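Local coordinates for CymD (Pseudomonas putida, PDB 6Z34), which forms a FadL-family outer-membrane channel for monoaromatic hydrocarbons, probably taking them up by lateral diffusion, at residues 130-136 with 162-168; 212-218 with 246-252; 275-279 with 308-312. The contacts are given in a common frame with arbitrary orientation. Residue numbers count along the deposited sequence, not the author numbering.

In the fold
The three contacts follow one another along the chain of a FadL-type barrel, each closing before the next opens. Interactions 1 and 2, with centres about 10 Å apart, are consecutive strand pairings of its antiparallel sheet: strand 151-171 from interaction 1 lies beside strand 198-229 from interaction 2, and the backbones join where Thr162 meets Ser217 and Val164 meets Val215. Interaction 3, with its centre about 16 Å from that of interaction 1 and 15 Å from that of interaction 2, is a contact between loops next to the sheet. Val246 of interaction 2 packs on Phe276 and Met278, and Val136 of interaction 1 touches Met278, so the loops of interaction 3 lie against the strands of the other two.

Interaction 1 of 3, residues 130-136 with 162-168; sequences NYSRLIV and TSVNLGL
This is an antiparallel strand pairing in the wall of a FadL-type beta-barrel, between the two arms of the hairpin formed by strands 131-146 and 151-171. The short axes run 176° apart in direction and approach to 4.6 Å, with extended backbone angles throughout. Tyr131, Arg133 and Ile135 form hydrogen-bonded pairs with Gly167, Asn165 and Ser163. Ser132, Leu134 and Val136 alternate with them as non-hydrogen-bonded partners of Leu166, Val164 and Thr162, their side chains on the other face. The tightest rung joins Ile135 and Ser163: Ile135 N to Ser163 O is 2.6 Å and Ser163 N to Ile135 O 2.7 Å. CA-H...O contacts fill the gaps, as from Val164 CA to Arg133 O at 3.1 Å.

On the Tyr131 face, Arg133 extends in an all-t conformation to a salt bridge with Asp104 on the preceding strand, while Ile135 CB lies 3.9 Å from Ser163 CB. On the opposite face, Leu134 CD1 packs 3.7 Å from Thr162 CG2, and Ser132 OG approaches Val164 CG2 to 3.2 Å. Tyr131 takes the p rotamer, folding its ring across the neighbouring strand and sending its hydroxyl to Asp206. This is the cross-strand tyrosine-glycine packing known as aromatic rescue of glycine: one ring face covers Gly167 N and Leu166 C, and a CB on Gly167 would sit just 2.5 Å from Tyr131 CE1.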
loop_
_atom_site.group_PDB
_atom_site.type_symbol
_atom_site.label_atom_id
_atom_site.label_comp_id
_atom_site.label_asym_id
_atom_site.label_seq_id
_atom_site.Cartn_x
_atom_site.Cartn_y
_atom_site.Cartn_z
ATOM N N ASN A 130 -13.833 12.048 -11.161
ATOM C CA ASN A 130 -12.386 11.880 -11.187
ATOM C C ASN A 130 -11.991 10.901 -10.093
ATOM O O ASN A 130 -12.252 11.146 -8.909
ATOM C CB ASN A 130 -11.668 13.211 -11.002
ATOM C CG ASN A 130 -11.669 14.033 -12.266
ATOM O OD1 ASN A 130 -10.668 14.113 -12.975
ATOM N ND2 ASN A 130 -12.811 14.624 -12.575
ATOM N N TYR A 131 -11.365 9.796 -10.482
ATOM C CA TYR A 131 -11.023 8.779 -9.508
ATOM C C TYR A 131 -9.844 7.968 -10.002
ATOM O O TYR A 131 -9.525 7.934 -11.192
ATOM C CB TYR A 131 -12.198 7.845 -9.223
ATOM C CG TYR A 131 -12.490 6.916 -10.376
ATOM C CD1 TYR A 131 -13.196 7.359 -11.496
ATOM C CD2 TYR A 131 -12.050 5.601 -10.360
ATOM C CE1 TYR A 131 -13.460 6.510 -12.552
ATOM C CE2 TYR A 131 -12.308 4.751 -11.411
ATOM C CZ TYR A 131 -13.009 5.207 -12.502
ATOM O OH TYR A 131 -13.259 4.346 -13.543
ATOM N N SER A 132 -9.202 7.303 -9.056
ATOM C CA SER A 132 -8.135 6.374 -9.379
ATOM C C SER A 132 -8.202 5.244 -8.371
ATOM O O SER A 132 -8.124 5.492 -7.166
ATOM C CB SER A 132 -6.782 7.064 -9.335
ATOM O OG SER A 132 -5.778 6.205 -9.828
ATOM N N ARG A 133 -8.381 4.024 -8.857
ATOM C CA ARG A 133 -8.271 2.832 -8.031
ATOM C C ARG A 133 -6.924 2.184 -8.297
ATOM O O ARG A 133 -6.578 1.912 -9.451
ATOM C CB ARG A 133 -9.402 1.839 -8.319
ATOM C CG ARG A 133 -9.339 0.556 -7.471
ATOM C CD ARG A 133 -10.191 -0.564 -8.076
ATOM N NE ARG A 133 -10.145 -1.799 -7.286
ATOM C CZ ARG A 133 -10.574 -2.988 -7.714
ATOM N NH1 ARG A 133 -11.078 -3.122 -8.937
ATOM N NH2 ARG A 133 -10.489 -4.051 -6.924
ATOM N N LEU A 134 -6.180 1.927 -7.225
ATOM C CA LEU A 134 -4.836 1.380 -7.298
ATOM C C LEU A 134 -4.846 0.001 -6.653
ATOM O O LEU A 134 -5.220 -0.149 -5.484
ATOM C CB LEU A 134 -3.840 2.305 -6.597
ATOM C CG LEU A 134 -2.432 1.797 -6.300
ATOM C CD1 LEU A 134 -1.707 1.507 -7.601
ATOM C CD2 LEU A 134 -1.675 2.821 -5.465
ATOM N N ILE A 135 -4.453 -0.999 -7.417
ATOM C CA ILE A 135 -4.256 -2.348 -6.920
ATOM C C ILE A 135 -2.765 -2.622 -6.962
ATOM O O ILE A 135 -2.144 -2.486 -8.023
ATOM C CB ILE A 135 -5.025 -3.376 -7.772
ATOM C CG1 ILE A 135 -6.525 -3.089 -7.729
ATOM C CG2 ILE A 135 -4.715 -4.801 -7.306
ATOM C CD1 ILE A 135 -7.299 -3.783 -8.819
ATOM N N VAL A 136 -2.191 -3.009 -5.818
ATOM C CA VAL A 136 -0.794 -3.428 -5.754
ATOM C C VAL A 136 -0.728 -4.808 -5.110
ATOM O O VAL A 136 -1.164 -4.995 -3.965
ATOM C CB VAL A 136 0.084 -2.424 -4.987
ATOM C CG1 VAL A 136 1.550 -2.918 -4.921
ATOM C CG2 VAL A 136 -0.007 -1.027 -5.632
ATOM N N THR A 162 1.241 -3.950 -10.321
ATOM C CA THR A 162 0.485 -2.731 -10.071
ATOM C C THR A 162 -0.605 -2.601 -11.120
ATOM O O THR A 162 -0.328 -2.730 -12.317
ATOM C CB THR A 162 1.390 -1.501 -10.140
ATOM O OG1 THR A 162 2.379 -1.598 -9.132
ATOM C CG2 THR A 162 0.582 -0.229 -9.947
ATOM N N SER A 163 -1.827 -2.321 -10.680
ATOM C CA SER A 163 -2.960 -2.151 -11.581
ATOM C C SER A 163 -3.726 -0.896 -11.180
ATOM O O SER A 163 -3.997 -0.693 -9.992
ATOM C CB SER A 163 -3.871 -3.379 -11.528
ATOM O OG SER A 163 -4.813 -3.395 -12.583
ATOM N N VAL A 164 -4.070 -0.050 -12.155
ATOM C CA VAL A 164 -4.862 1.151 -11.876
ATOM C C VAL A 164 -6.041 1.240 -12.839
ATOM O O VAL A 164 -5.877 1.079 -14.054
ATOM C CB VAL A 164 -4.014 2.440 -11.918
ATOM C CG1 VAL A 164 -3.425 2.651 -13.264
ATOM C CG2 VAL A 164 -4.839 3.658 -11.512
ATOM N N ASN A 165 -7.236 1.423 -12.276
ATOM C CA ASN A 165 -8.432 1.862 -12.980
ATOM C C ASN A 165 -8.610 3.345 -12.698
ATOM O O ASN A 165 -8.409 3.796 -11.568
ATOM C CB ASN A 165 -9.685 1.101 -12.513
ATOM C CG ASN A 165 -9.679 -0.364 -12.904
ATOM O OD1 ASN A 165 -8.973 -0.779 -13.822
ATOM N ND2 ASN A 165 -10.505 -1.155 -12.223
ATOM N N LEU A 166 -8.968 4.111 -13.721
ATOM C CA LEU A 166 -9.050 5.549 -13.519
ATOM C C LEU A 166 -10.082 6.151 -14.444
ATOM O O LEU A 166 -10.419 5.590 -15.495
ATOM C CB LEU A 166 -7.694 6.234 -13.729
ATOM C CG LEU A 166 -7.050 6.271 -15.120
ATOM C CD1 LEU A 166 -7.548 7.369 -16.072
ATOM C CD2 LEU A 166 -5.559 6.387 -14.907
ATOM N N GLY A 167 -10.563 7.320 -14.024
ATOM C CA GLY A 167 -11.390 8.211 -14.812
ATOM C C GLY A 167 -10.925 9.630 -14.571
ATOM O O GLY A 167 -10.617 10.011 -13.439
ATOM N N LEU A 168 -10.857 10.430 -15.626
ATOM C CA LEU A 168 -10.269 11.757 -15.505
ATOM C C LEU A 168 -11.045 12.701 -16.408
ATOM O O LEU A 168 -11.039 12.535 -17.630
ATOM C CB LEU A 168 -8.788 11.724 -15.868
ATOM C CG LEU A 168 -8.169 13.114 -15.990
ATOM C CD1 LEU A 168 -8.058 13.751 -14.629
ATOM C CD2 LEU A 168 -6.810 13.046 -16.658
#

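Interaction 2 of 3, residues 212-218 with 246-252; sequences GGGVDSW and VGDLSGN
Gly212 opens the first segment in a turn with positive phi (73°), leading into an antiparallel pairing of the FadL-type sheet, near where it branches, strand 234-259 pairing with 198-229 here and with both 265-273 and 281-289. The short axes of 214-218 and 249-252 approach to 4.1 Å at 148°, a splayed alignment. Gly213 brings its CA within 3.5 Å of Asn252 O. At Gly214 (phi/psi 114/174), where a side chain would jam against the preceding carbonyl, the first regular pair forms: Gly214 N to Asn252 O is 3.0 Å and Asn252 N to Gly214 O 3.1 Å.

Val215, chi1 m, faces Gly251 as a non-hydrogen-bonded pair with CA atoms 4.2 Å apart. A CB on Gly251 would clash 1.7 Å from Gly214 O, so the pair needs glycine there; Val215 CG1 lies 3.4 Å from Gly251 N, and its CG2 3.7 Å from Leu249 CB. Asp216 N to Ser250 O is 3.1 Å and Ser250 N to Asp216 O 3.2 Å; Asp216 OD2 accepts a hydrogen bond from the indole NE1 of Trp161.

Within these segments the regular pairing ends at Asp216, as residues 246-248 leave strand geometry. Ser217, in the t rotamer, bridges by side chain, its OG donating a 2.6 Å hydrogen bond to Val246 O. Trp218 points away and meets Trp161; its carbonyl O confronts Val246 O, another acceptor, at 2.9 Å.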
loop_
_atom_site.group_PDB
_atom_site.type_symbol
_atom_site.label_atom_id
_atom_site.label_comp_id
_atom_site.label_asym_id
_atom_site.label_seq_id
_atom_site.Cartn_x
_atom_site.Cartn_y
_atom_site.Cartn_z
ATOM N N GLY A 212 -11.130 -5.126 -20.546
ATOM C CA GLY A 212 -9.756 -4.776 -20.824
ATOM C C GLY A 212 -9.372 -3.349 -20.500
ATOM O O GLY A 212 -8.221 -2.966 -20.751
ATOM N N GLY A 213 -10.292 -2.546 -19.959
ATOM C CA GLY A 213 -9.954 -1.185 -19.583
ATOM C C GLY A 213 -9.143 -1.131 -18.300
ATOM O O GLY A 213 -9.341 -1.912 -17.371
ATOM N N GLY A 214 -8.218 -0.185 -18.252
ATOM C CA GLY A 214 -7.237 -0.108 -17.192
ATOM C C GLY A 214 -5.833 -0.368 -17.712
ATOM O O GLY A 214 -5.611 -0.666 -18.888
ATOM N N VAL A 215 -4.863 -0.198 -16.814
ATOM C CA VAL A 215 -3.467 -0.421 -17.159
ATOM C C VAL A 215 -2.814 -1.153 -16.001
ATOM O O VAL A 215 -3.322 -1.172 -14.875
ATOM C CB VAL A 215 -2.702 0.885 -17.492
ATOM C CG1 VAL A 215 -3.271 1.569 -18.804
ATOM C CG2 VAL A 215 -2.724 1.845 -16.322
ATOM N N ASP A 216 -1.678 -1.771 -16.299
ATOM C CA ASP A 216 -1.042 -2.663 -15.348
ATOM C C ASP A 216 0.395 -2.869 -15.776
ATOM O O ASP A 216 0.756 -2.620 -16.930
ATOM C CB ASP A 216 -1.751 -4.004 -15.299
ATOM C CG ASP A 216 -1.369 -4.882 -16.464
ATOM O OD1 ASP A 216 -1.779 -4.562 -17.595
ATOM O OD2 ASP A 216 -0.662 -5.887 -16.264
ATOM N N SER A 217 1.182 -3.418 -14.847
ATOM C CA SER A 217 2.624 -3.516 -14.988
ATOM C C SER A 217 3.186 -4.374 -13.858
ATOM O O SER A 217 2.721 -4.286 -12.718
ATOM C CB SER A 217 3.243 -2.119 -14.934
ATOM O OG SER A 217 4.624 -2.162 -15.165
ATOM N N TRP A 218 4.172 -5.202 -14.196
ATOM C CA TRP A 218 5.027 -5.885 -13.251
ATOM C C TRP A 218 6.216 -4.998 -12.935
ATOM O O TRP A 218 6.695 -4.251 -13.786
ATOM C CB TRP A 218 5.494 -7.228 -13.823
ATOM C CG TRP A 218 4.431 -8.273 -13.710
ATOM C CD1 TRP A 218 3.570 -8.681 -14.685
ATOM C CD2 TRP A 218 4.072 -8.992 -12.529
ATOM N NE1 TRP A 218 2.703 -9.629 -14.186
ATOM C CE2 TRP A 218 3.001 -9.844 -12.864
ATOM C CE3 TRP A 218 4.569 -9.017 -11.223
ATOM C CZ2 TRP A 218 2.423 -10.719 -11.939
ATOM C CZ3 TRP A 218 3.985 -9.876 -10.303
ATOM C CH2 TRP A 218 2.925 -10.715 -10.665
ATOM N N VAL A 246 7.945 0.401 -10.741
ATOM C CA VAL A 246 6.837 -0.345 -11.342
ATOM C C VAL A 246 6.927 -0.398 -12.864
ATOM O O VAL A 246 6.416 -1.347 -13.469
ATOM C CB VAL A 246 5.452 0.200 -10.940
ATOM C CG1 VAL A 246 5.389 0.529 -9.448
ATOM C CG2 VAL A 246 5.077 1.353 -11.776
ATOM N N GLY A 247 7.570 0.561 -13.508
ATOM C CA GLY A 247 7.660 0.534 -14.960
ATOM C C GLY A 247 6.344 0.868 -15.662
ATOM O O GLY A 247 5.296 1.069 -15.049
ATOM N N ASP A 248 6.419 0.903 -16.995
ATOM C CA ASP A 248 5.343 1.457 -17.818
ATOM C C ASP A 248 4.056 0.638 -17.694
ATOM O O ASP A 248 4.010 -0.527 -18.098
ATOM C CB ASP A 248 5.778 1.517 -19.280
ATOM C CG ASP A 248 6.984 2.401 -19.500
ATOM O OD1 ASP A 248 7.198 3.341 -18.706
ATOM O OD2 ASP A 248 7.717 2.154 -20.482
ATOM N N LEU A 249 3.000 1.264 -17.179
ATOM C CA LEU A 249 1.677 0.650 -17.112
ATOM C C LEU A 249 0.945 0.845 -18.442
ATOM O O LEU A 249 0.744 1.983 -18.884
ATOM C CB LEU A 249 0.865 1.238 -15.956
ATOM C CG LEU A 249 1.449 1.013 -14.550
ATOM C CD1 LEU A 249 2.450 2.086 -14.167
ATOM C CD2 LEU A 249 0.359 0.911 -13.498
ATOM N N SER A 250 0.542 -0.260 -19.074
ATOM C CA SER A 250 -0.129 -0.206 -20.366
ATOM C C SER A 250 -1.458 -0.950 -20.304
ATOM O O SER A 250 -1.691 -1.789 -19.429
ATOM C CB SER A 250 0.740 -0.779 -21.495
ATOM O OG SER A 250 1.279 -2.034 -21.145
ATOM N N GLY A 251 -2.333 -0.617 -21.249
ATOM C CA GLY A 251 -3.682 -1.158 -21.277
ATOM C C GLY A 251 -4.565 -0.345 -22.218
ATOM O O GLY A 251 -4.081 0.280 -23.157
ATOM N N ASN A 252 -5.867 -0.373 -21.934
ATOM C CA ASN A 252 -6.885 0.213 -22.794
ATOM C C ASN A 252 -7.661 1.284 -22.048
ATOM O O ASN A 252 -7.801 1.239 -20.822
ATOM C CB ASN A 252 -7.872 -0.841 -23.303
ATOM C CG ASN A 252 -7.194 -1.917 -24.090
ATOM O OD1 ASN A 252 -6.209 -1.661 -24.784
ATOM N ND2 ASN A 252 -7.700 -3.137 -23.982
#

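Interaction 3 of 3, residues 275-279 with 308-312; sequences NFEMP and VMDDI
Neither segment is a regular strand here, yet they run roughly antiparallel: Asn275 CA lies 5.1 Å from Ile312 CA, and Pro279 CA 6.0 Å from Val308 CA. Residues 275-279 are largely extended, whereas 308-312 bow away between those ends, so Met309 and Asp310 make no contact. Backbone pairing is replaced by side-chain links at both ends. Asn275, chi1 m, donates from ND2 to Asp311 O over a very short 2.4 Å. These are two inter-strand loops of the FadL-type barrel, the first between strands 265-273 and 281-289, the second between 294-303 and 313-318, meeting at the surface beside strand 234-259, on which Phe276 and Met278 both pack through Val246. Beside the Asn275 side-chain hydrogen bond, Ile312 CD1 reaches Phe276 CE2 at 3.4 Å and lies 3.8 Å from Asn275 O. At the far end Val308, chi1 t, points toward the first loop; its CG2 sits 3.0 Å from Glu277 O and 3.7 Å from Pro279 CB.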
loop_
_atom_site.group_PDB
_atom_site.type_symbol
_atom_site.label_atom_id
_atom_site.label_comp_id
_atom_site.label_asym_id
_atom_site.label_seq_id
_atom_site.Cartn_x
_atom_site.Cartn_y
_atom_site.Cartn_z
ATOM N N ASN A 275 5.914 7.136 -15.634
ATOM C CA ASN A 275 6.890 7.145 -14.546
ATOM C C ASN A 275 6.191 6.993 -13.204
ATOM O O ASN A 275 5.739 7.970 -12.601
ATOM C CB ASN A 275 7.740 8.410 -14.575
ATOM C CG ASN A 275 8.594 8.520 -15.831
ATOM O OD1 ASN A 275 9.346 7.598 -16.161
ATOM N ND2 ASN A 275 8.501 9.647 -16.521
ATOM N N PHE A 276 6.106 5.757 -12.744
ATOM C CA PHE A 276 5.821 5.466 -11.356
ATOM C C PHE A 276 7.087 4.965 -10.685
ATOM O O PHE A 276 7.947 4.328 -11.303
ATOM C CB PHE A 276 4.725 4.423 -11.212
ATOM C CG PHE A 276 3.383 4.995 -10.966
ATOM C CD1 PHE A 276 2.597 4.522 -9.930
ATOM C CD2 PHE A 276 2.892 5.996 -11.782
ATOM C CE1 PHE A 276 1.334 5.051 -9.698
ATOM C CE2 PHE A 276 1.637 6.531 -11.565
ATOM C CZ PHE A 276 0.852 6.060 -10.520
ATOM N N GLU A 277 7.192 5.284 -9.412
ATOM C CA GLU A 277 8.272 4.801 -8.579
ATOM C C GLU A 277 7.775 5.018 -7.168
ATOM O O GLU A 277 7.932 6.115 -6.626
ATOM C CB GLU A 277 9.583 5.546 -8.855
ATOM C CG GLU A 277 10.767 5.106 -7.986
ATOM C CD GLU A 277 12.096 5.671 -8.470
ATOM O OE1 GLU A 277 12.148 6.888 -8.747
ATOM O OE2 GLU A 277 13.088 4.909 -8.560
ATOM N N MET A 278 7.106 4.021 -6.603
ATOM C CA MET A 278 6.700 4.140 -5.216
ATOM C C MET A 278 7.914 4.524 -4.380
ATOM O O MET A 278 9.041 4.124 -4.702
ATOM C CB MET A 278 6.071 2.846 -4.717
ATOM C CG MET A 278 5.299 2.151 -5.796
ATOM S SD MET A 278 4.138 1.012 -5.068
ATOM C CE MET A 278 2.741 2.061 -4.696
ATOM N N PRO A 279 7.742 5.355 -3.365
ATOM C CA PRO A 279 8.900 5.896 -2.671
ATOM C C PRO A 279 9.479 4.903 -1.680
ATOM O O PRO A 279 8.773 4.077 -1.100
ATOM C CB PRO A 279 8.333 7.128 -1.959
ATOM C CG PRO A 279 6.904 6.765 -1.706
ATOM C CD PRO A 279 6.471 5.860 -2.817
ATOM N N VAL A 308 10.863 10.927 -5.051
ATOM C CA VAL A 308 10.216 10.524 -6.294
ATOM C C VAL A 308 10.132 11.767 -7.173
ATOM O O VAL A 308 9.373 12.692 -6.874
ATOM C CB VAL A 308 8.823 9.934 -6.050
ATOM C CG1 VAL A 308 8.074 9.733 -7.386
ATOM C CG2 VAL A 308 8.922 8.663 -5.301
ATOM N N MET A 309 10.916 11.797 -8.251
ATOM C CA MET A 309 10.770 12.847 -9.253
ATOM C C MET A 309 9.381 12.745 -9.877
ATOM O O MET A 309 8.629 11.816 -9.570
ATOM C CB MET A 309 11.879 12.758 -10.309
ATOM C CG MET A 309 13.291 13.050 -9.774
ATOM S SD MET A 309 14.276 11.576 -9.406
ATOM C CE MET A 309 15.913 12.284 -9.249
ATOM N N ASP A 310 9.017 13.675 -10.752
ATOM C CA ASP A 310 7.606 13.889 -11.024
ATOM C C ASP A 310 7.154 13.659 -12.457
ATOM O O ASP A 310 5.949 13.750 -12.717
ATOM C CB ASP A 310 7.221 15.311 -10.619
ATOM C CG ASP A 310 6.300 15.332 -9.452
ATOM O OD1 ASP A 310 5.960 14.233 -8.948
ATOM O OD2 ASP A 310 5.938 16.445 -9.039
ATOM N N ASP A 311 8.064 13.372 -13.387
ATOM C CA ASP A 311 7.755 13.174 -14.801
ATOM C C ASP A 311 6.634 12.161 -15.024
ATOM O O ASP A 311 6.896 11.059 -15.505
ATOM C CB ASP A 311 9.024 12.708 -15.528
ATOM C CG ASP A 311 9.239 13.400 -16.862
ATOM O OD1 ASP A 311 8.408 13.210 -17.774
ATOM O OD2 ASP A 311 10.257 14.111 -17.007
ATOM N N ILE A 312 5.385 12.511 -14.719
ATOM C CA ILE A 312 4.327 11.504 -14.721
ATOM C C ILE A 312 3.443 11.637 -15.966
ATOM O O ILE A 312 2.413 12.320 -15.966
ATOM C CB ILE A 312 3.545 11.574 -13.395
ATOM C CG1 ILE A 312 2.488 10.487 -13.301
ATOM C CG2 ILE A 312 2.976 12.938 -13.153
ATOM C CD1 ILE A 312 2.493 9.828 -11.918
#